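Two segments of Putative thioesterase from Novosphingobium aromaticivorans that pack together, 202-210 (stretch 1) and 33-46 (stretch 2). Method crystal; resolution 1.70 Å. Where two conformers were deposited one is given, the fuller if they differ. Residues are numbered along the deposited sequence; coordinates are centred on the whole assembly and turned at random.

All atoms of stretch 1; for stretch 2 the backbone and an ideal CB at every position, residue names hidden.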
# COMPACT_ATOMS: atom_id res chain seq x y z
N GLY A 202 1.08 9.92 -15.57
CA GLY A 202 1.34 8.47 -15.63
C GLY A 202 0.14 7.58 -15.40
O GLY A 202 -0.96 8.03 -15.08
N ASN A 203 0.38 6.31 -15.61
CA ASN A 203 -0.62 5.29 -15.42
C ASN A 203 -0.31 4.48 -14.17
O ASN A 203 0.85 4.13 -13.90
CB ASN A 203 -0.66 4.35 -16.59
CG ASN A 203 -1.12 5.04 -17.85
OD1 ASN A 203 -2.10 5.81 -17.84
ND2 ASN A 203 -0.41 4.80 -18.92
N SER A 204 -1.35 4.17 -13.44
CA SER A 204 -1.19 3.38 -12.21
C SER A 204 -0.75 1.95 -12.48
O SER A 204 -1.27 1.26 -13.37
CB SER A 204 -2.51 3.30 -11.45
OG SER A 204 -3.13 4.57 -11.41
N LEU A 205 0.15 1.47 -11.64
CA LEU A 205 0.58 0.08 -11.67
C LEU A 205 -0.29 -0.77 -10.74
O LEU A 205 -0.45 -1.97 -10.88
CB LEU A 205 2.04 -0.05 -11.19
CG LEU A 205 3.08 0.59 -12.06
CD1 LEU A 205 4.42 0.21 -11.45
CD2 LEU A 205 2.96 0.06 -13.44
N ASP A 206 -0.83 -0.10 -9.76
CA ASP A 206 -1.61 -0.72 -8.69
C ASP A 206 -2.43 0.34 -7.95
O ASP A 206 -2.34 1.54 -8.23
CB ASP A 206 -0.70 -1.39 -7.68
CG ASP A 206 0.06 -0.36 -6.78
OD1 ASP A 206 0.78 0.46 -7.34
OD2 ASP A 206 -0.10 -0.41 -5.53
N ASN A 207 -3.27 -0.16 -7.05
CA ASN A 207 -4.06 0.64 -6.10
C ASN A 207 -4.02 -0.11 -4.75
O ASN A 207 -4.16 -1.34 -4.68
CB ASN A 207 -5.55 0.79 -6.46
CG ASN A 207 -5.89 2.03 -7.32
OD1 ASN A 207 -7.08 2.41 -7.41
ND2 ASN A 207 -4.89 2.64 -7.96
N SER A 208 -3.83 0.66 -3.69
CA SER A 208 -3.89 0.16 -2.31
C SER A 208 -4.83 1.07 -1.56
O SER A 208 -4.80 2.29 -1.73
CB SER A 208 -2.52 0.18 -1.65
OG SER A 208 -2.55 -0.33 -0.31
N LEU A 209 -5.67 0.46 -0.72
CA LEU A 209 -6.65 1.22 0.15
C LEU A 209 -6.72 0.61 1.55
O LEU A 209 -6.82 -0.63 1.69
CB LEU A 209 -8.05 1.23 -0.47
CG LEU A 209 -9.06 2.21 0.11
CD1 LEU A 209 -8.70 3.65 -0.27
CD2 LEU A 209 -10.50 1.86 -0.29
N ARG A 210 -6.67 1.47 2.57
CA ARG A 210 -6.81 1.04 3.96
C ARG A 210 -7.95 1.86 4.56
O ARG A 210 -7.83 3.08 4.71
CB ARG A 210 -5.49 1.26 4.73
CG ARG A 210 -4.37 0.56 4.07
CD ARG A 210 -3.04 0.67 4.81
NE ARG A 210 -2.03 0.17 3.91
CZ ARG A 210 -1.84 -1.12 3.67
NH1 ARG A 210 -2.53 -2.02 4.37
NH2 ARG A 210 -0.92 -1.50 2.78
N UNK A 33 -10.69 5.50 -23.60
CA UNK A 33 -11.73 5.36 -22.60
C UNK A 33 -11.60 3.97 -22.02
O UNK A 33 -11.82 2.95 -22.71
CB UNK A 33 -13.12 5.60 -23.19
N UNK A 34 -11.26 3.92 -20.73
CA UNK A 34 -11.11 2.64 -20.05
C UNK A 34 -11.62 2.80 -18.63
O UNK A 34 -11.75 3.91 -18.11
CB UNK A 34 -9.66 2.16 -20.06
N UNK A 35 -11.89 1.66 -18.03
CA UNK A 35 -12.36 1.58 -16.66
C UNK A 35 -11.36 2.24 -15.73
O UNK A 35 -10.15 1.96 -15.74
CB UNK A 35 -12.60 0.13 -16.25
N UNK A 36 -11.92 3.19 -14.98
CA UNK A 36 -11.21 3.92 -13.94
C UNK A 36 -10.61 2.94 -12.92
O UNK A 36 -11.29 2.06 -12.42
CB UNK A 36 -12.15 4.91 -13.25
N UNK A 37 -9.33 3.13 -12.62
CA UNK A 37 -8.63 2.25 -11.68
C UNK A 37 -9.33 2.18 -10.34
O UNK A 37 -9.48 1.09 -9.78
CB UNK A 37 -7.19 2.72 -11.48
N UNK A 38 -9.73 3.35 -9.83
CA UNK A 38 -10.42 3.42 -8.56
C UNK A 38 -11.72 2.65 -8.56
O UNK A 38 -12.15 2.10 -7.52
CB UNK A 38 -10.69 4.88 -8.19
N UNK A 39 -12.36 2.62 -9.72
CA UNK A 39 -13.63 1.86 -9.86
C UNK A 39 -13.31 0.38 -9.82
O UNK A 39 -14.04 -0.40 -9.29
CB UNK A 39 -14.36 2.21 -11.16
N UNK A 40 -12.19 0.01 -10.39
CA UNK A 40 -11.74 -1.39 -10.35
C UNK A 40 -11.57 -1.81 -8.88
O UNK A 40 -12.03 -2.89 -8.47
CB UNK A 40 -10.43 -1.57 -11.12
N UNK A 41 -10.86 -0.97 -8.14
CA UNK A 41 -10.65 -1.23 -6.72
C UNK A 41 -12.00 -1.29 -5.99
O UNK A 41 -12.28 -2.26 -5.25
CB UNK A 41 -9.75 -0.15 -6.10
N UNK A 42 -12.86 -0.32 -6.23
CA UNK A 42 -14.20 -0.28 -5.62
C UNK A 42 -14.96 -1.57 -5.83
O UNK A 42 -15.58 -2.12 -4.92
CB UNK A 42 -15.01 0.89 -6.19
N UNK A 43 -14.93 -2.06 -7.07
CA UNK A 43 -15.64 -3.27 -7.49
C UNK A 43 -15.05 -4.49 -6.82
O UNK A 43 -15.75 -5.38 -6.36
CB UNK A 43 -15.59 -3.43 -9.01
N UNK A 44 -13.73 -4.51 -6.74
CA UNK A 44 -13.06 -5.66 -6.11
C UNK A 44 -13.45 -5.72 -4.63
O UNK A 44 -13.78 -6.80 -4.07
CB UNK A 44 -11.54 -5.56 -6.26
N UNK A 45 -13.45 -4.56 -3.99
CA UNK A 45 -13.79 -4.51 -2.58
C UNK A 45 -15.25 -4.81 -2.32
O UNK A 45 -15.60 -5.41 -1.31
CB UNK A 45 -13.44 -3.14 -2.01
N UNK A 46 -16.09 -4.42 -3.28
CA UNK A 46 -17.53 -4.61 -3.17
C UNK A 46 -17.86 -6.11 -3.21
O UNK A 46 -18.50 -6.63 -2.31
CB UNK A 46 -18.26 -3.86 -4.29

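Position 33 is extended and out of reach of stretch 1, which therefore sets no rule for it; it is Ala33. At position 34, also extended, CA-to-CB points toward stretch 1, but the ideal CB finds nothing within 5.5 Å. The open space admits many residues, and only a long side chain could cross it. The deposited residue is Tyr34, whose chi1 in the p well carries OH to 4.2 Å from OD1 of Asn203, a loose approach rather than a hydrogen bond.

Position 35 is out of reach and 36 points away, so stretch 1 leaves both free. They are Leu35 and Phe36, the latter at the N-cap, where its backbone O accepts from N of position 40 at 3.0 Å.

Position 37 opens the helix with its CB direction toward stretch 1. An ideal CB would lie 4.1 Å from OD1 of Asn207 and 4.5 Å from OG of Ser204, so a small residue, or a donor matched to these oxygens, would suit; the helical phi/psi of -55/-45 does not demand glycine. The backbone O of 37 lies 3.6 Å from Asn207 OD1, not a bond, and accepts from N of position 41 at 3.0 Å. The residue is Gly37, with no side chain. At position 38 the direction is sideways, with the ideal CB 4.4 Å from that same OD1, and again a small residue fits easily. It is Gly38, whose bare CA sits 3.7 Å from Asn207 OD1. The amide's other end is occupied: Asn207 ND2 donates to the O of Asp206 at 2.8 Å.

Position 39 points away and is Ala39. Position 40 points toward stretch 1 but meets nothing nearby, so small or polar residues are possible; Ser40 CB stays 6.4 Å from Asn207 OD1.

Position 41 is the centre of the register, its CA 6.9 Å from the CA of Asn207. Its ideal CB points toward the strand, 3.9 Å from Asn207 OD1; a donor facing that oxygen or a flexible apolar chain reaching the strand would suit. The deposited residue is Met41, present as selenomethionine. With chi angles t, p, p it brings CE tightly to 3.0 Å from Asn207 O; CE also meets the side chain, 3.7 Å from Asn207 CB.

Positions 42, 43 and 44 are sideways or out of reach; they are Ala42, Leu43 and Ala44.

Position 45, one turn beyond 41, again points toward stretch 1. The ideal CB touches nothing, but Leu209 turns its CD2 methyl toward the gap, favouring a branched or long apolar residue. Leu45 answers, its CD1 3.6 Å from Leu209 CD2. Position 46 is out of reach and is Asp46.

Stretch 2 (33-46) AYLFGGASMALALD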
# COMPACT_ATOMS: atom_id res chain seq x y z
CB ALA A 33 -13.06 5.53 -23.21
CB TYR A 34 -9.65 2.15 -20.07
CG TYR A 34 -8.69 3.25 -19.70
CD1 TYR A 34 -8.34 3.49 -18.37
CD2 TYR A 34 -8.18 4.10 -20.68
CE1 TYR A 34 -7.50 4.54 -18.04
CE2 TYR A 34 -7.35 5.13 -20.36
CZ TYR A 34 -7.03 5.36 -19.04
OH TYR A 34 -6.17 6.40 -18.77
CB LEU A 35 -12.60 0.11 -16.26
CG LEU A 35 -13.11 -0.16 -14.85
CD1 LEU A 35 -14.48 0.45 -14.58
CD2 LEU A 35 -13.12 -1.69 -14.61
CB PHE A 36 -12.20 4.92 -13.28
CG PHE A 36 -11.64 5.74 -12.17
CD1 PHE A 36 -10.40 6.32 -12.25
CD2 PHE A 36 -12.43 5.98 -11.06
CE1 PHE A 36 -9.92 7.12 -11.21
CE2 PHE A 36 -11.96 6.76 -10.00
CZ PHE A 36 -10.71 7.34 -10.11
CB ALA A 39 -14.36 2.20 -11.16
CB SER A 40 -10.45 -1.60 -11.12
OG SER A 40 -10.73 -1.49 -12.52
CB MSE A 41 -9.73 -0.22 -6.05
CG MSE A 41 -9.76 -0.44 -4.55
SE MSE A 41 -8.90 -2.13 -3.95
CE MSE A 41 -7.10 -1.45 -4.03
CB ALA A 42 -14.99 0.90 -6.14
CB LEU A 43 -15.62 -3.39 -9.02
CG LEU A 43 -16.60 -2.51 -9.81
CD1 LEU A 43 -16.17 -2.24 -11.27
CD2 LEU A 43 -18.02 -3.11 -9.76
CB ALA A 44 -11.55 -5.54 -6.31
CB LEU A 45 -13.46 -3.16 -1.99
CG LEU A 45 -12.01 -2.67 -2.03
CD1 LEU A 45 -11.97 -1.24 -1.46
CD2 LEU A 45 -11.11 -3.63 -1.26
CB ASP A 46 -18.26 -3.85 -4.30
CG ASP A 46 -19.77 -3.80 -4.09
OD1 ASP A 46 -20.22 -3.04 -3.22
OD2 ASP A 46 -20.50 -4.50 -4.80
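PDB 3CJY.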